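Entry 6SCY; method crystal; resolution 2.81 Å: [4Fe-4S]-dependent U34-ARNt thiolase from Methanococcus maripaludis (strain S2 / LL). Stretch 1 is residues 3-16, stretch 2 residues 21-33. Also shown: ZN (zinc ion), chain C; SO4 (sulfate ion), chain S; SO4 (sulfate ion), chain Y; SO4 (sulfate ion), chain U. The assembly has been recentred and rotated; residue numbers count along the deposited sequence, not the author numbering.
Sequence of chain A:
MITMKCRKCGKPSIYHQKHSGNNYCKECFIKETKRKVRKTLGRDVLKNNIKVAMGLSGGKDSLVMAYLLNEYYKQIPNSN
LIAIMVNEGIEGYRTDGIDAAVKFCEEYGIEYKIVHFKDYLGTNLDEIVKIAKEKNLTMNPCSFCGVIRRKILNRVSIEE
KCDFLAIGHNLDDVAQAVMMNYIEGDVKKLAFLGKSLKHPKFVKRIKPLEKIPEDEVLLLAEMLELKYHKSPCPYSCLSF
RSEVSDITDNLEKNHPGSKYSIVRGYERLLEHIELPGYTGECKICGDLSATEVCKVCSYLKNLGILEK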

# COMPACT_ATOMS: atom_id res chain seq x y z
N THR A 3 33.96 13.39 4.73
CA THR A 3 34.23 13.50 6.16
C THR A 3 32.96 13.10 6.94
O THR A 3 32.37 12.07 6.60
CB THR A 3 34.83 14.89 6.47
OG1 THR A 3 35.06 15.02 7.87
CG2 THR A 3 33.98 16.05 5.95
N MET A 4 32.54 13.88 7.96
CA MET A 4 31.32 13.66 8.75
C MET A 4 30.84 14.94 9.45
O MET A 4 29.95 14.89 10.30
CB MET A 4 31.49 12.50 9.75
CG MET A 4 30.19 11.88 10.19
SD MET A 4 30.31 10.10 10.31
CE MET A 4 29.83 9.65 8.64
N LYS A 5 31.39 16.09 9.04
CA LYS A 5 31.01 17.38 9.60
C LYS A 5 29.51 17.69 9.45
O LYS A 5 28.89 17.25 8.48
CB LYS A 5 31.89 18.51 9.04
CG LYS A 5 31.87 18.71 7.53
CD LYS A 5 32.71 19.92 7.10
CE LYS A 5 34.20 19.71 7.20
NZ LYS A 5 34.96 20.94 6.87
N CYS A 6 28.94 18.40 10.43
CA CYS A 6 27.53 18.79 10.51
C CYS A 6 27.09 19.57 9.27
O CYS A 6 27.81 20.46 8.82
CB CYS A 6 27.28 19.58 11.79
SG CYS A 6 25.54 19.97 12.10
N ARG A 7 25.90 19.24 8.72
CA ARG A 7 25.33 19.89 7.53
C ARG A 7 25.01 21.38 7.75
O ARG A 7 25.11 22.17 6.80
CB ARG A 7 24.09 19.12 7.03
CG ARG A 7 23.56 19.60 5.68
CD ARG A 7 22.09 20.02 5.70
NE ARG A 7 21.90 21.44 5.36
CZ ARG A 7 20.86 21.93 4.70
NH1 ARG A 7 19.88 21.13 4.30
NH2 ARG A 7 20.78 23.23 4.45
N LYS A 8 24.67 21.78 9.00
CA LYS A 8 24.30 23.16 9.34
C LYS A 8 25.43 24.04 9.89
O LYS A 8 25.35 25.26 9.73
CB LYS A 8 23.11 23.18 10.30
CG LYS A 8 21.78 22.82 9.64
CD LYS A 8 21.13 24.01 8.91
CE LYS A 8 19.65 23.80 8.69
NZ LYS A 8 19.01 24.98 8.04
N CYS A 9 26.47 23.46 10.54
CA CYS A 9 27.56 24.25 11.13
C CYS A 9 28.98 23.69 10.87
O CYS A 9 29.95 24.30 11.32
CB CYS A 9 27.31 24.47 12.62
SG CYS A 9 27.46 22.97 13.63
N GLY A 10 29.08 22.56 10.19
CA GLY A 10 30.35 21.90 9.86
C GLY A 10 31.16 21.36 11.03
O GLY A 10 32.36 21.13 10.89
N LYS A 11 30.50 21.13 12.19
CA LYS A 11 31.15 20.64 13.41
C LYS A 11 31.02 19.12 13.56
O LYS A 11 30.08 18.57 12.99
CB LYS A 11 30.56 21.37 14.63
CG LYS A 11 31.52 22.38 15.26
CD LYS A 11 31.88 23.59 14.37
CE LYS A 11 33.05 24.38 14.91
NZ LYS A 11 33.81 25.03 13.81
N PRO A 12 31.90 18.41 14.31
CA PRO A 12 31.74 16.96 14.46
C PRO A 12 30.30 16.57 14.82
O PRO A 12 29.66 17.25 15.62
CB PRO A 12 32.74 16.59 15.55
CG PRO A 12 33.80 17.62 15.43
CD PRO A 12 33.09 18.89 15.05
N SER A 13 29.80 15.53 14.16
CA SER A 13 28.42 15.07 14.25
C SER A 13 28.16 13.92 15.24
O SER A 13 29.06 13.15 15.56
CB SER A 13 27.94 14.68 12.86
OG SER A 13 26.55 14.37 12.82
N ILE A 14 26.90 13.82 15.72
CA ILE A 14 26.42 12.79 16.65
C ILE A 14 25.36 11.91 16.01
O ILE A 14 25.03 10.86 16.55
CB ILE A 14 25.93 13.43 17.99
CG1 ILE A 14 26.07 12.45 19.18
CG2 ILE A 14 24.50 13.99 17.89
CD1 ILE A 14 27.51 12.15 19.66
N TYR A 15 24.80 12.34 14.88
CA TYR A 15 23.76 11.58 14.20
C TYR A 15 23.87 11.69 12.70
O TYR A 15 23.99 12.79 12.17
CB TYR A 15 22.37 12.02 14.70
CG TYR A 15 21.19 11.50 13.90
CD1 TYR A 15 20.84 10.15 13.91
CD2 TYR A 15 20.39 12.36 13.15
CE1 TYR A 15 19.75 9.67 13.18
CE2 TYR A 15 19.29 11.90 12.43
CZ TYR A 15 18.98 10.55 12.44
OH TYR A 15 17.92 10.09 11.70
N HIS A 16 23.82 10.54 12.03
CA HIS A 16 23.83 10.46 10.58
C HIS A 16 22.43 10.05 10.13
O HIS A 16 22.03 8.91 10.34
CB HIS A 16 24.90 9.47 10.08
CG HIS A 16 24.76 9.13 8.63
ND1 HIS A 16 24.96 10.07 7.64
CD2 HIS A 16 24.40 7.95 8.05
CE1 HIS A 16 24.73 9.44 6.49
NE2 HIS A 16 24.40 8.17 6.70
N GLY A 21 21.14 11.50 4.15
CA GLY A 21 22.58 11.38 3.97
C GLY A 21 23.30 12.53 4.64
O GLY A 21 24.46 12.83 4.32
N ASN A 22 22.60 13.19 5.57
CA ASN A 22 23.13 14.33 6.30
C ASN A 22 23.61 13.96 7.69
O ASN A 22 23.25 12.91 8.23
CB ASN A 22 22.13 15.49 6.32
CG ASN A 22 22.20 16.38 5.10
OD1 ASN A 22 23.27 16.58 4.50
ND2 ASN A 22 21.07 16.94 4.71
N ASN A 23 24.44 14.83 8.24
CA ASN A 23 25.03 14.66 9.56
C ASN A 23 24.68 15.86 10.44
O ASN A 23 24.73 17.00 9.97
CB ASN A 23 26.54 14.49 9.42
CG ASN A 23 26.97 13.29 8.62
OD1 ASN A 23 26.44 12.18 8.75
ND2 ASN A 23 27.96 13.47 7.76
N TYR A 24 24.28 15.60 11.70
CA TYR A 24 23.90 16.64 12.67
C TYR A 24 24.49 16.40 14.05
O TYR A 24 24.41 15.28 14.57
CB TYR A 24 22.37 16.76 12.80
CG TYR A 24 21.64 17.08 11.52
CD1 TYR A 24 21.66 18.37 10.99
CD2 TYR A 24 20.86 16.13 10.88
CE1 TYR A 24 20.96 18.69 9.83
CE2 TYR A 24 20.16 16.43 9.71
CZ TYR A 24 20.22 17.71 9.19
OH TYR A 24 19.53 18.02 8.04
N CYS A 25 25.04 17.45 14.66
CA CYS A 25 25.57 17.41 16.03
C CYS A 25 24.36 17.50 16.97
O CYS A 25 23.24 17.58 16.49
CB CYS A 25 26.55 18.57 16.25
SG CYS A 25 25.81 20.21 16.04
N LYS A 26 24.57 17.48 18.31
CA LYS A 26 23.47 17.54 19.28
C LYS A 26 22.56 18.75 19.04
O LYS A 26 21.37 18.57 18.78
CB LYS A 26 24.02 17.52 20.73
CG LYS A 26 22.95 17.39 21.81
CD LYS A 26 23.52 17.52 23.21
CE LYS A 26 22.45 17.50 24.27
NZ LYS A 26 23.03 17.63 25.63
N GLU A 27 23.14 19.97 19.06
CA GLU A 27 22.47 21.26 18.90
C GLU A 27 21.71 21.43 17.60
O GLU A 27 20.61 21.97 17.63
CB GLU A 27 23.43 22.43 19.09
CG GLU A 27 24.15 22.43 20.43
CD GLU A 27 25.62 22.09 20.35
OE1 GLU A 27 25.97 21.00 19.83
OE2 GLU A 27 26.45 22.91 20.82
N CYS A 28 22.30 20.99 16.47
CA CYS A 28 21.68 21.09 15.14
C CYS A 28 20.59 20.05 14.92
O CYS A 28 19.69 20.29 14.13
CB CYS A 28 22.72 21.04 14.03
SG CYS A 28 23.79 22.51 13.95
N PHE A 29 20.68 18.90 15.62
CA PHE A 29 19.66 17.86 15.49
C PHE A 29 18.39 18.29 16.23
O PHE A 29 17.30 18.21 15.65
CB PHE A 29 20.20 16.50 15.96
CG PHE A 29 19.16 15.41 16.01
CD1 PHE A 29 18.66 14.85 14.85
CD2 PHE A 29 18.64 14.98 17.23
CE1 PHE A 29 17.66 13.87 14.90
CE2 PHE A 29 17.65 14.01 17.28
CZ PHE A 29 17.17 13.45 16.12
N ILE A 30 18.54 18.79 17.48
CA ILE A 30 17.45 19.30 18.32
C ILE A 30 16.70 20.44 17.60
O ILE A 30 15.48 20.47 17.61
CB ILE A 30 18.01 19.72 19.72
CG1 ILE A 30 18.26 18.48 20.60
CG2 ILE A 30 17.09 20.70 20.45
CD1 ILE A 30 19.38 18.64 21.59
N LYS A 31 17.46 21.33 16.93
CA LYS A 31 16.96 22.47 16.17
C LYS A 31 16.18 22.04 14.93
O LYS A 31 15.19 22.69 14.61
CB LYS A 31 18.14 23.36 15.76
CG LYS A 31 17.81 24.83 15.62
CD LYS A 31 19.02 25.63 15.09
CE LYS A 31 19.20 25.53 13.58
NZ LYS A 31 20.58 25.92 13.17
N GLU A 32 16.62 20.95 14.23
CA GLU A 32 15.94 20.43 13.04
C GLU A 32 14.76 19.56 13.37
O GLU A 32 13.84 19.45 12.56
CB GLU A 32 16.91 19.72 12.08
CG GLU A 32 17.91 20.65 11.41
CD GLU A 32 17.36 21.78 10.57
OE1 GLU A 32 17.18 22.90 11.11
OE2 GLU A 32 17.14 21.57 9.36
N THR A 33 14.75 18.96 14.58
CA THR A 33 13.62 18.15 15.04
C THR A 33 12.50 19.12 15.46
O THR A 33 11.36 18.92 15.07
CB THR A 33 14.06 17.17 16.12
OG1 THR A 33 15.10 16.35 15.59
CG2 THR A 33 12.92 16.27 16.59
ZN ZN C . 25.74 21.59 13.60
S SO4 S . 23.19 6.65 12.57
O1 SO4 S . 23.79 5.57 13.34
O2 SO4 S . 23.66 7.94 13.08
O3 SO4 S . 21.73 6.59 12.68
O4 SO4 S . 23.58 6.51 11.16
S SO4 Y . 19.70 28.06 9.20
O1 SO4 Y . 19.57 27.14 10.33
O2 SO4 Y . 19.59 29.44 9.67
O3 SO4 Y . 21.01 27.87 8.57
O4 SO4 Y . 18.65 27.79 8.23
S SO4 U . 22.66 18.28 28.88
O1 SO4 U . 23.30 18.46 30.18
O2 SO4 U . 23.22 19.25 27.93
O3 SO4 U . 22.90 16.92 28.40
O4 SO4 U . 21.22 18.51 29.01

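A zinc ion is the pin of this contact. Stretch 1 supplies Cys6 SG and Cys9 SG and stretch 2 supplies Cys28 SG, each 2.2 Å from ZN, so the metal joins a loop to the first turn of a helix. The Cys6 thiolate does further work: Cys25 N points at Cys6 SG in a weak hydrogen bond of 3.6 Å. Cys25 itself caps the helix, its SG accepting weakly from Cys28 N at 3.6 Å.

Backbone pairing fixes the register. Tyr15 and Tyr24 form an antiparallel hydrogen-bonded pair, with Tyr24 N to Tyr15 O at 2.9 Å and Tyr15 N to Tyr24 O at 3.0 Å. Tyr24 O also accepts from Ile14 N at 3.1 Å. Nearer the zinc, Arg7 N donates to Asn23 O at 2.8 Å, tying the metal loop to the strand.

Aromatic side chains fill the sheet face carrying Tyr15 and Tyr24. Tyr15 CD2 lies 3.5 Å from Phe29 CD1, the rings meeting obliquely, so one flat residue bridges strand and helix. Tyr24 and Phe29 are buried.

Lys8 lies at the exposed margin, its CB 3.8 Å from Cys28 SG and its CE 3.4 Å from Glu32 OE2; its NZ hydrogen-bonds O4 of the chain Y sulfate at 2.8 Å, an ion probably from the crystallisation liquor. About 950 Å² is buried in all.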